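Local coordinates for PUA domain-containing protein (Aeropyrum pernix, PDB 1ZS7) that is of unknown function but probably binds RNA, with a possible role in translation initiation, at residues D90-V95 / V129-Y134. Sequence-based numbering, arbitrary orientation.
Sequences DWLKGV and VVAALY. With PO4 (phosphate ion), chain F.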
ATOM      1  N   ASP A  90      -4.125   6.577  -9.437  1.00 13.44           N
ATOM      2  CA  ASP A  90      -5.409   6.673 -10.148  1.00 14.21           C
ATOM      3  C   ASP A  90      -6.121   5.324 -10.312  1.00 13.82           C
ATOM      4  O   ASP A  90      -7.335   5.277 -10.542  1.00 14.26           O
ATOM      5  CB  ASP A  90      -5.248   7.338 -11.514  1.00 14.46           C
ATOM      6  CG  ASP A  90      -6.579   7.830 -12.081  1.00 17.19           C
ATOM      7  OD1 ASP A  90      -7.239   8.678 -11.435  1.00 21.87           O
ATOM      8  OD2 ASP A  90      -6.988   7.356 -13.159  1.00 19.73           O
ATOM      9  N   TRP A  91      -5.356   4.240 -10.206  1.00 13.57           N
ATOM     10  CA  TRP A  91      -5.901   2.893 -10.360  1.00 12.79           C
ATOM     11  C   TRP A  91      -6.589   2.377  -9.085  1.00 12.25           C
ATOM     12  O   TRP A  91      -7.296   1.373  -9.124  1.00 11.36           O
ATOM     13  CB  TRP A  91      -4.793   1.939 -10.816  1.00 12.32           C
ATOM     14  CG  TRP A  91      -3.649   1.832  -9.831  1.00 13.25           C
ATOM     15  CD1 TRP A  91      -2.587   2.708  -9.668  1.00 13.93           C
ATOM     16  CD2 TRP A  91      -3.450   0.784  -8.890  1.00 12.74           C
ATOM     17  NE1 TRP A  91      -1.743   2.242  -8.682  1.00 13.88           N
ATOM     18  CE2 TRP A  91      -2.260   1.076  -8.176  1.00 12.51           C
ATOM     19  CE3 TRP A  91      -4.166  -0.379  -8.573  1.00 11.40           C
ATOM     20  CZ2 TRP A  91      -1.767   0.236  -7.174  1.00 13.44           C
ATOM     21  CZ3 TRP A  91      -3.673  -1.225  -7.573  1.00 11.00           C
ATOM     22  CH2 TRP A  91      -2.484  -0.905  -6.885  1.00 12.35           C
ATOM     23  N   LEU A  92      -6.382   3.064  -7.963  1.00 11.57           N
ATOM     24  CA  LEU A  92      -7.077   2.733  -6.717  1.00 11.98           C
ATOM     25  C   LEU A  92      -8.538   3.191  -6.812  1.00 12.10           C
ATOM     26  O   LEU A  92      -8.844   4.116  -7.563  1.00 11.60           O
ATOM     27  CB  LEU A  92      -6.395   3.450  -5.538  1.00 12.25           C
ATOM     28  CG  LEU A  92      -4.899   3.219  -5.308  1.00 13.55           C
ATOM     29  CD1 LEU A  92      -4.440   3.997  -4.082  1.00 15.99           C
ATOM     30  CD2 LEU A  92      -4.556   1.718  -5.162  1.00 13.83           C
ATOM     31  N   LYS A  93      -9.429   2.576  -6.033  1.00 12.45           N
ATOM     32  CA  LYS A  93     -10.818   3.014  -6.007  1.00 13.36           C
ATOM     33  C   LYS A  93     -10.939   4.415  -5.404  1.00 13.78           C
ATOM     34  O   LYS A  93     -11.799   5.190  -5.803  1.00 14.27           O
ATOM     35  CB  LYS A  93     -11.710   2.010  -5.280  1.00 13.13           C
ATOM     36  CG  LYS A  93     -11.825   0.693  -6.035  1.00 14.13           C
ATOM     37  CD  LYS A  93     -12.950  -0.192  -5.480  1.00 14.44           C
ATOM     38  CE  LYS A  93     -13.152  -1.379  -6.441  1.00 16.71           C
ATOM     39  NZ  LYS A  93     -14.331  -2.181  -6.014  1.00 19.42           N
ATOM     40  N   GLY A  94     -10.045   4.741  -4.479  1.00 13.16           N
ATOM     41  CA  GLY A  94     -10.076   6.062  -3.900  1.00 14.18           C
ATOM     42  C   GLY A  94      -8.788   6.481  -3.247  1.00 13.40           C
ATOM     43  O   GLY A  94      -7.910   5.655  -2.944  1.00 13.30           O
ATOM     44  N   VAL A  95      -8.706   7.783  -3.030  1.00 13.35           N
ATOM     45  CA  VAL A  95      -7.619   8.420  -2.319  1.00 13.86           C
ATOM     46  C   VAL A  95      -8.237   9.374  -1.307  1.00 13.08           C
ATOM     47  O   VAL A  95      -9.297   9.962  -1.563  1.00 12.98           O
ATOM     48  CB  VAL A  95      -6.686   9.118  -3.329  1.00 14.26           C
ATOM     49  CG1 VAL A  95      -5.964  10.331  -2.738  1.00 17.29           C
ATOM     50  CG2 VAL A  95      -5.688   8.052  -3.880  1.00 15.19           C
ATOM     51  N   VAL A 129      -9.961  -0.725  -0.511  1.00 14.05           N
ATOM     52  CA  VAL A 129      -8.555  -0.297  -0.382  1.00 12.62           C
ATOM     53  C   VAL A 129      -8.399   1.155  -0.901  1.00 13.15           C
ATOM     54  O   VAL A 129      -8.795   1.475  -2.038  1.00 13.33           O
ATOM     55  CB  VAL A 129      -7.574  -1.254  -1.149  1.00 13.24           C
ATOM     56  CG1 VAL A 129      -6.125  -0.845  -0.905  1.00 11.75           C
ATOM     57  CG2 VAL A 129      -7.816  -2.762  -0.769  1.00  9.75           C
ATOM     58  N   VAL A 130      -7.867   2.032  -0.048  1.00 12.33           N
ATOM     59  CA  VAL A 130      -7.591   3.413  -0.415  1.00 12.36           C
ATOM     60  C   VAL A 130      -6.184   3.810   0.038  1.00 12.41           C
ATOM     61  O   VAL A 130      -5.570   3.107   0.831  1.00 13.70           O
ATOM     62  CB  VAL A 130      -8.668   4.374   0.185  1.00 12.81           C
ATOM     63  CG1 VAL A 130     -10.082   3.995  -0.341  1.00 12.48           C
ATOM     64  CG2 VAL A 130      -8.635   4.342   1.697  1.00 12.24           C
ATOM     65  N   ALA A 131      -5.649   4.899  -0.513  1.00 12.45           N
ATOM     66  CA  ALA A 131      -4.396   5.456  -0.036  1.00 12.81           C
ATOM     67  C   ALA A 131      -4.666   6.839   0.556  1.00 12.44           C
ATOM     68  O   ALA A 131      -5.575   7.548   0.113  1.00 12.86           O
ATOM     69  CB  ALA A 131      -3.383   5.563  -1.165  1.00 12.64           C
ATOM     70  N   ALA A 132      -3.873   7.196   1.555  1.00 12.05           N
ATOM     71  CA  ALA A 132      -3.888   8.509   2.158  1.00 12.56           C
ATOM     72  C   ALA A 132      -2.656   9.277   1.685  1.00 13.22           C
ATOM     73  O   ALA A 132      -1.511   8.795   1.814  1.00 13.33           O
ATOM     74  CB  ALA A 132      -3.892   8.393   3.673  1.00 13.21           C
ATOM     75  N   LEU A 133      -2.909  10.472   1.156  1.00 12.98           N
ATOM     76  CA  LEU A 133      -1.890  11.360   0.598  1.00 12.87           C
ATOM     77  C   LEU A 133      -1.874  12.680   1.343  1.00 12.76           C
ATOM     78  O   LEU A 133      -2.947  13.267   1.617  1.00 12.63           O
ATOM     79  CB  LEU A 133      -2.194  11.663  -0.877  1.00 13.40           C
ATOM     80  CG  LEU A 133      -1.796  10.648  -1.968  1.00 15.75           C
ATOM     81  CD1 LEU A 133      -2.242   9.227  -1.705  1.00 14.21           C
ATOM     82  CD2 LEU A 133      -2.301  11.171  -3.334  1.00 14.94           C
ATOM     83  N   TYR A 134      -0.671  13.160   1.643  1.00 12.28           N
ATOM     84  CA  TYR A 134      -0.532  14.495   2.218  1.00 12.18           C
ATOM     85  C   TYR A 134      -1.033  15.464   1.155  1.00 12.80           C
ATOM     86  O   TYR A 134      -0.597  15.391   0.008  1.00 12.20           O
ATOM     87  CB  TYR A 134       0.931  14.761   2.565  1.00 12.41           C
ATOM     88  CG  TYR A 134       1.221  16.148   3.068  1.00 12.11           C
ATOM     89  CD1 TYR A 134       0.262  16.877   3.804  1.00 12.22           C
ATOM     90  CD2 TYR A 134       2.471  16.740   2.834  1.00 13.17           C
ATOM     91  CE1 TYR A 134       0.544  18.166   4.265  1.00 14.67           C
ATOM     92  CE2 TYR A 134       2.757  18.004   3.298  1.00 14.31           C
ATOM     93  CZ  TYR A 134       1.798  18.711   4.018  1.00 15.41           C
ATOM     94  OH  TYR A 134       2.084  19.973   4.480  1.00 15.64           O
TER
HETATM   95  P   PO4 F 305     -17.208   0.068  -5.084  1.00 44.40           P
HETATM   96  O1  PO4 F 305     -16.497  -0.589  -3.928  1.00 42.25           O
HETATM   97  O2  PO4 F 305     -16.382  -0.087  -6.348  1.00 44.15           O
HETATM   98  O3  PO4 F 305     -18.553  -0.608  -5.268  1.00 44.30           O
HETATM   99  O4  PO4 F 305     -17.448   1.542  -4.814  1.00 44.18           O
HETATM  100  O   HOH W   1      -8.623   0.444  -4.515  1.00 11.77           O
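L92 reaches A131 through one branch: its CD1 lies 3.5 Å from A131 CB, tighter than usual for two carbons. The extended second torsion (chi2 -179°) carries CD1 out to that methyl, while CD2 rests over one face of the W91 indole, offset toward the rim. L84 of helix 81-87 also touches A131, and both L92 and A131 are buried.

At K93 the link is indirect. Its backbone N donates to a water at 2.7 Å, and the same water donates to V129 O, bridging the point where the direct K93 N to V129 O separation, 4.2 Å, is too long for a bond. The side chain runs outward, extended beyond CG, and its NZ donates to O2 of a phosphate, probably taken up from the crystallisation liquor, at 3.0 Å, more weakly to O1, and also to P33 O. Replacing this lysine with alanine is likely to leave the phosphate without its charged partner and P33 O without this donor.

At G94 the backbones meet directly. A131 N donates to G94 O in a weak bond (3.4 Å, 156° at the hydrogen), and V130 CA brings its hydrogen to the same oxygen. One residue on, V95 pairs in parallel with A131, CA to CA 4.9 Å, and V95 CA makes a CA-H...O contact to A131 O at 3.3 Å. V95 CG1, anti to the backbone N (chi1 152°), meets L133 CD2 at 3.8 Å, the side chains crossing at about a right angle.

A131 also bonds V96, and V95 bonds E121, placing strand 94-98 between 129-134 and 117-122 in the mixed sheet of the PUA domain. Within 90-95 and 129-134, the chemistry implies one weak direct N-H...O bond, supplemented by CA-H...O contacts, a bridging water and close apolar packing.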